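Local coordinates for Lmo1340 protein (Listeria monocytogenes, PDB 4NLM) that is of unknown function but is probably a surface lipoprotein containing a YqgU-like six-bladed beta-propeller domain, at residues 273-287 with 317-330. Sequence-based numbering, arbitrary orientation.
Sequences PYFDTNFDKNTFLTF and ILELMDNQPILSYE
The carboxylate of Asp276 grips Ser328 twice. Its OD2 takes the hydroxyl Ser328 OG at 2.6 Å on the syn side. Its OD1 accepts from Ser328 N at 2.9 Å, met from above the carboxylate plane. From the opposite face of that plane Asn278 N also reaches OD1, closing an Asx turn, so three bonds fix the rotation of the group. Asp276 CG stands anti to the backbone N (chi1 168°), which carries the acid across to 326-328. Asn278 ND2 then donates to Ser328 OG at 3.1 Å, the hydroxyl lying in its amide plane, and Ser328 OG thus both gives and receives.

Further along, Ile326 and Leu285 meet inside: CD1 of the isoleucine lies 4.0 Å from Leu285 CB, while its CG2 branch touches Phe287 CE2. Strand 284-287 belongs to the sheet with 302-308 and 313-321, whereas 326-328 edges the next sheet, shared with 334-337; this is consistent with two neighbouring blades of the YqgU-like propeller packing together here, and Val335 and Tyr337 add to the apolar filling. In place of direct backbone pairing at Ile326, one water joins its N to Phe275 O and a second joins its O to Thr277 N.

At the far end Asn323 OD1 accepts from Tyr274 N at 2.8 Å, the N-H arriving in the carbonyl plane at a lone pair of OD1. Asn323 CA sits over the centre of the Phe287 ring, 4.1 Å from its centroid, and the selenium of Met321, a selenomethionine, comes to the same ring's edge in a Met-aromatic contact. Pro325 runs beside the Tyr274 side chain in the same direction, its CG over the phenol face in a CH-pi contact, 3.9 Å from the centroid.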
loop_
_atom_site.group_PDB
_atom_site.type_symbol
_atom_site.label_atom_id
_atom_site.label_comp_id
_atom_site.label_asym_id
_atom_site.label_seq_id
_atom_site.Cartn_x
_atom_site.Cartn_y
_atom_site.Cartn_z
ATOM N N PRO A 273 12.790 3.623 4.606
ATOM C CA PRO A 273 12.488 2.218 4.763
ATOM C C PRO A 273 10.991 1.938 4.659
ATOM O O PRO A 273 10.144 2.854 4.785
ATOM C CB PRO A 273 13.003 1.897 6.171
ATOM C CG PRO A 273 14.031 2.935 6.434
ATOM C CD PRO A 273 13.484 4.165 5.780
ATOM N N TYR A 274 10.619 0.687 4.452
ATOM C CA TYR A 274 9.227 0.332 4.393
ATOM C C TYR A 274 8.511 0.498 5.740
ATOM O O TYR A 274 9.064 0.218 6.806
ATOM C CB TYR A 274 9.028 -1.108 3.928
ATOM C CG TYR A 274 9.390 -1.309 2.477
ATOM C CD1 TYR A 274 8.571 -0.791 1.479
ATOM C CD2 TYR A 274 10.540 -1.989 2.091
ATOM C CE1 TYR A 274 8.896 -0.944 0.143
ATOM C CE2 TYR A 274 10.875 -2.146 0.763
ATOM C CZ TYR A 274 10.051 -1.628 -0.206
ATOM O OH TYR A 274 10.407 -1.781 -1.532
ATOM N N PHE A 275 7.240 0.917 5.674
ATOM C CA PHE A 275 6.341 0.943 6.803
ATOM C C PHE A 275 5.049 0.268 6.387
ATOM O O PHE A 275 4.724 0.156 5.210
ATOM C CB PHE A 275 6.126 2.362 7.371
ATOM C CG PHE A 275 5.483 3.321 6.411
ATOM C CD1 PHE A 275 4.084 3.381 6.246
ATOM C CD2 PHE A 275 6.270 4.201 5.700
ATOM C CE1 PHE A 275 3.537 4.271 5.341
ATOM C CE2 PHE A 275 5.707 5.087 4.794
ATOM C CZ PHE A 275 4.340 5.134 4.638
ATOM N N ASP A 276 4.286 -0.168 7.377
ATOM C CA ASP A 276 2.973 -0.790 7.146
ATOM C C ASP A 276 1.958 0.284 6.851
ATOM O O ASP A 276 1.708 1.177 7.664
ATOM C CB ASP A 276 2.597 -1.559 8.410
ATOM C CG ASP A 276 1.163 -2.025 8.461
ATOM O OD1 ASP A 276 0.562 -2.304 7.413
ATOM O OD2 ASP A 276 0.643 -2.100 9.601
ATOM N N THR A 277 1.377 0.243 5.658
ATOM C CA THR A 277 0.383 1.230 5.275
ATOM C C THR A 277 -0.903 1.138 6.074
ATOM O O THR A 277 -1.659 2.093 6.121
ATOM C CB THR A 277 0.091 1.092 3.773
ATOM O OG1 THR A 277 -0.348 -0.236 3.507
ATOM C CG2 THR A 277 1.318 1.438 2.930
ATOM N N ASN A 278 -1.118 0.016 6.735
ATOM C CA ASN A 278 -2.292 -0.188 7.524
ATOM C C ASN A 278 -2.059 0.240 8.980
ATOM O O ASN A 278 -2.107 -0.578 9.894
ATOM C CB ASN A 278 -2.667 -1.656 7.428
ATOM C CG ASN A 278 -4.086 -1.918 7.864
ATOM O OD1 ASN A 278 -5.067 -1.413 7.262
ATOM N ND2 ASN A 278 -4.221 -2.731 8.899
ATOM N N PHE A 279 -1.702 1.502 9.183
ATOM C CA PHE A 279 -1.441 2.026 10.518
ATOM C C PHE A 279 -2.663 2.699 11.123
ATOM O O PHE A 279 -3.641 3.009 10.431
ATOM C CB PHE A 279 -0.229 2.981 10.500
ATOM C CG PHE A 279 -0.393 4.190 9.617
ATOM C CD1 PHE A 279 -1.078 5.321 10.073
ATOM C CD2 PHE A 279 0.109 4.217 8.332
ATOM C CE1 PHE A 279 -1.188 6.432 9.267
ATOM C CE2 PHE A 279 -0.056 5.319 7.531
ATOM C CZ PHE A 279 -0.709 6.421 7.996
ATOM N N ASP A 280 -2.591 2.897 12.437
ATOM C CA ASP A 280 -3.640 3.580 13.146
ATOM C C ASP A 280 -3.052 4.338 14.345
ATOM O O ASP A 280 -1.849 4.348 14.554
ATOM C CB ASP A 280 -4.768 2.608 13.507
ATOM C CG ASP A 280 -4.328 1.508 14.448
ATOM O OD1 ASP A 280 -3.585 1.790 15.392
ATOM O OD2 ASP A 280 -4.764 0.355 14.263
ATOM N N LYS A 281 -3.913 4.953 15.146
ATOM C CA LYS A 281 -3.470 5.774 16.263
ATOM C C LYS A 281 -2.615 5.022 17.278
ATOM O O LYS A 281 -1.893 5.648 18.038
ATOM C CB LYS A 281 -4.679 6.331 17.007
ATOM C CG LYS A 281 -5.468 5.240 17.699
ATOM C CD LYS A 281 -6.670 5.839 18.426
ATOM C CE LYS A 281 -7.578 4.779 19.049
ATOM N NZ LYS A 281 -8.689 5.352 19.858
ATOM N N ASN A 282 -2.750 3.696 17.329
ATOM C CA ASN A 282 -1.970 2.874 18.261
ATOM C C ASN A 282 -0.902 1.944 17.701
ATOM O O ASN A 282 -0.179 1.334 18.495
ATOM C CB ASN A 282 -2.916 2.014 19.098
ATOM C CG ASN A 282 -3.813 2.817 20.001
ATOM O OD1 ASN A 282 -5.040 2.775 19.926
ATOM N ND2 ASN A 282 -3.195 3.577 20.839
ATOM N N THR A 283 -0.825 1.823 16.387
ATOM C CA THR A 283 0.122 0.882 15.794
ATOM C C THR A 283 0.644 1.443 14.495
ATOM O O THR A 283 -0.096 1.638 13.534
ATOM C CB THR A 283 -0.512 -0.518 15.533
ATOM O OG1 THR A 283 -1.053 -1.075 16.748
ATOM C CG2 THR A 283 0.492 -1.486 14.970
ATOM N N PHE A 284 1.942 1.702 14.498
ATOM C CA PHE A 284 2.672 2.100 13.302
ATOM C C PHE A 284 3.935 1.238 13.263
ATOM O O PHE A 284 4.794 1.327 14.126
ATOM C CB PHE A 284 3.029 3.563 13.308
ATOM C CG PHE A 284 3.834 3.982 12.116
ATOM C CD1 PHE A 284 3.252 4.135 10.873
ATOM C CD2 PHE A 284 5.183 4.217 12.224
ATOM C CE1 PHE A 284 3.990 4.509 9.763
ATOM C CE2 PHE A 284 5.928 4.603 11.111
ATOM C CZ PHE A 284 5.335 4.737 9.891
ATOM N N LEU A 285 3.991 0.365 12.278
ATOM C CA LEU A 285 5.142 -0.558 12.106
ATOM C C LEU A 285 6.053 -0.065 11.024
ATOM O O LEU A 285 5.606 0.253 9.926
ATOM C CB LEU A 285 4.627 -1.920 11.670
ATOM C CG LEU A 285 3.701 -2.651 12.623
ATOM C CD1 LEU A 285 3.007 -3.827 11.958
ATOM C CD2 LEU A 285 4.480 -3.116 13.817
ATOM N N THR A 286 7.348 0.007 11.330
ATOM C CA THR A 286 8.323 0.446 10.334
ATOM C C THR A 286 9.664 -0.207 10.576
ATOM O O THR A 286 10.029 -0.516 11.716
ATOM C CB THR A 286 8.517 1.981 10.369
ATOM O OG1 THR A 286 9.379 2.414 9.320
ATOM C CG2 THR A 286 8.967 2.485 11.720
ATOM N N PHE A 287 10.415 -0.374 9.500
ATOM C CA PHE A 287 11.831 -0.674 9.623
ATOM C C PHE A 287 12.570 0.613 9.956
ATOM O O PHE A 287 12.183 1.730 9.552
ATOM C CB PHE A 287 12.384 -1.361 8.348
ATOM C CG PHE A 287 11.845 -2.718 8.212
ATOM C CD1 PHE A 287 12.416 -3.757 8.945
ATOM C CD2 PHE A 287 10.775 -3.000 7.390
ATOM C CE1 PHE A 287 11.883 -5.012 8.887
ATOM C CE2 PHE A 287 10.255 -4.248 7.332
ATOM C CZ PHE A 287 10.826 -5.275 8.067
ATOM N N ILE A 317 10.283 -5.297 17.552
ATOM C CA ILE A 317 9.751 -6.629 17.322
ATOM C C ILE A 317 10.879 -7.606 17.029
ATOM O O ILE A 317 10.971 -8.663 17.639
ATOM C CB ILE A 317 8.771 -6.601 16.156
ATOM C CG1 ILE A 317 7.588 -5.715 16.520
ATOM C CG2 ILE A 317 8.319 -8.003 15.776
ATOM C CD1 ILE A 317 6.883 -5.188 15.303
ATOM N N LEU A 318 11.726 -7.249 16.065
ATOM C CA LEU A 318 12.861 -8.093 15.686
ATOM C C LEU A 318 14.043 -7.240 15.289
ATOM O O LEU A 318 13.900 -6.222 14.610
ATOM C CB LEU A 318 12.497 -9.044 14.542
ATOM C CG LEU A 318 11.621 -10.253 14.846
ATOM C CD1 LEU A 318 11.059 -10.825 13.550
ATOM C CD2 LEU A 318 12.416 -11.296 15.638
ATOM N N GLU A 319 15.224 -7.687 15.710
ATOM C CA GLU A 319 16.471 -7.047 15.318
ATOM C C GLU A 319 17.093 -7.736 14.094
ATOM O O GLU A 319 16.712 -8.849 13.771
ATOM C CB GLU A 319 17.487 -7.168 16.462
ATOM C CG GLU A 319 17.034 -6.578 17.789
ATOM C CD GLU A 319 17.191 -5.084 17.973
ATOM O OE1 GLU A 319 17.621 -4.345 17.085
ATOM O OE2 GLU A 319 16.840 -4.612 19.084
ATOM N N LEU A 320 18.001 -7.015 13.449
ATOM C CA LEU A 320 18.889 -7.564 12.426
ATOM C C LEU A 320 18.145 -8.214 11.303
ATOM O O LEU A 320 18.353 -9.395 10.984
ATOM C CB LEU A 320 19.898 -8.543 13.060
ATOM C CG LEU A 320 20.759 -7.953 14.188
ATOM C CD1 LEU A 320 21.650 -9.033 14.796
ATOM C CD2 LEU A 320 21.639 -6.783 13.767
HETATM N N MSE A 321 17.257 -7.413 10.696
HETATM C CA MSE A 321 16.331 -7.810 9.624
HETATM C C MSE A 321 16.588 -7.079 8.353
HETATM O O MSE A 321 17.213 -6.023 8.369
HETATM C CB MSE A 321 14.933 -7.215 9.884
HETATM C CG MSE A 321 14.429 -7.638 11.217
HETATM SE SE MSE A 321 12.692 -8.354 10.803
HETATM C CE MSE A 321 13.198 -10.205 11.245
ATOM N N ASP A 322 16.046 -7.602 7.261
ATOM C CA ASP A 322 16.046 -6.884 6.000
ATOM C C ASP A 322 14.755 -6.100 5.783
ATOM O O ASP A 322 13.638 -6.515 6.174
ATOM C CB ASP A 322 16.288 -7.763 4.811
ATOM C CG ASP A 322 16.640 -6.937 3.561
ATOM O OD1 ASP A 322 17.191 -5.773 3.701
ATOM O OD2 ASP A 322 16.397 -7.446 2.445
ATOM N N ASN A 323 14.938 -4.910 5.255
ATOM C CA ASN A 323 13.852 -3.997 4.945
ATOM C C ASN A 323 13.098 -4.501 3.718
ATOM O O ASN A 323 13.656 -4.484 2.636
ATOM C CB ASN A 323 14.471 -2.632 4.672
ATOM C CG ASN A 323 13.485 -1.616 4.159
ATOM O OD1 ASN A 323 12.474 -1.336 4.810
ATOM N ND2 ASN A 323 13.780 -1.029 3.007
ATOM N N GLN A 324 11.861 -4.958 3.887
ATOM C CA GLN A 324 11.037 -5.408 2.771
ATOM C C GLN A 324 9.604 -5.000 3.110
ATOM O O GLN A 324 9.320 -4.656 4.255
ATOM C CB GLN A 324 11.139 -6.915 2.561
ATOM C CG GLN A 324 12.579 -7.382 2.356
ATOM C CD GLN A 324 12.705 -8.850 2.053
ATOM O OE1 GLN A 324 11.724 -9.565 1.969
ATOM N NE2 GLN A 324 13.932 -9.291 1.850
ATOM N N PRO A 325 8.689 -5.036 2.146
ATOM C CA PRO A 325 7.321 -4.600 2.448
ATOM C C PRO A 325 6.680 -5.376 3.584
ATOM O O PRO A 325 6.911 -6.571 3.773
ATOM C CB PRO A 325 6.612 -4.828 1.109
ATOM C CG PRO A 325 7.670 -4.625 0.076
ATOM C CD PRO A 325 8.860 -5.286 0.705
ATOM N N ILE A 326 5.788 -4.663 4.281
ATOM C CA ILE A 326 5.008 -5.185 5.414
ATOM C C ILE A 326 3.575 -4.675 5.342
ATOM O O ILE A 326 3.355 -3.564 4.941
ATOM C CB ILE A 326 5.634 -4.861 6.768
ATOM C CG1 ILE A 326 6.071 -3.388 6.852
ATOM C CG2 ILE A 326 6.778 -5.824 7.066
ATOM C CD1 ILE A 326 6.509 -2.954 8.258
ATOM N N LEU A 327 2.649 -5.531 5.753
ATOM C CA LEU A 327 1.217 -5.147 5.729
ATOM C C LEU A 327 0.504 -5.884 6.848
ATOM O O LEU A 327 0.415 -7.116 6.881
ATOM C CB LEU A 327 0.606 -5.533 4.385
ATOM C CG LEU A 327 -0.886 -5.200 4.281
ATOM C CD1 LEU A 327 -1.166 -3.716 4.345
ATOM C CD2 LEU A 327 -1.424 -5.794 2.986
ATOM N N SER A 328 -0.133 -5.110 7.721
ATOM C CA SER A 328 -0.939 -5.670 8.780
ATOM C C SER A 328 -2.398 -5.769 8.374
ATOM O O SER A 328 -2.817 -5.290 7.338
ATOM C CB SER A 328 -0.811 -4.840 10.060
ATOM O OG SER A 328 -1.455 -3.590 9.941
ATOM N N TYR A 329 -3.142 -6.443 9.241
ATOM C CA TYR A 329 -4.588 -6.571 9.112
ATOM C C TYR A 329 -5.273 -5.608 10.099
ATOM O O TYR A 329 -4.616 -5.003 10.931
ATOM C CB TYR A 329 -5.020 -8.037 9.300
ATOM C CG TYR A 329 -6.516 -8.231 9.138
ATOM C CD1 TYR A 329 -7.117 -8.017 7.893
ATOM C CD2 TYR A 329 -7.324 -8.573 10.216
ATOM C CE1 TYR A 329 -8.481 -8.146 7.741
ATOM C CE2 TYR A 329 -8.685 -8.685 10.077
ATOM C CZ TYR A 329 -9.261 -8.482 8.834
ATOM O OH TYR A 329 -10.631 -8.599 8.698
ATOM N N GLU A 330 -6.580 -5.393 9.950
ATOM C CA GLU A 330 -7.333 -4.503 10.794
ATOM C C GLU A 330 -7.195 -4.844 12.253
ATOM O O GLU A 330 -7.179 -3.936 13.086
ATOM C CB GLU A 330 -8.816 -4.577 10.375
ATOM C CG GLU A 330 -9.771 -3.677 11.083
ATOM C CD GLU A 330 -9.744 -2.269 10.594
ATOM O OE1 GLU A 330 -8.997 -1.998 9.661
ATOM O OE2 GLU A 330 -10.511 -1.443 11.130
HETATM O O HOH W 1 5.579 -1.835 3.364
HETATM O O HOH W 2 1.968 -1.791 3.508
HETATM O O HOH W 3 -6.014 -1.321 12.592
#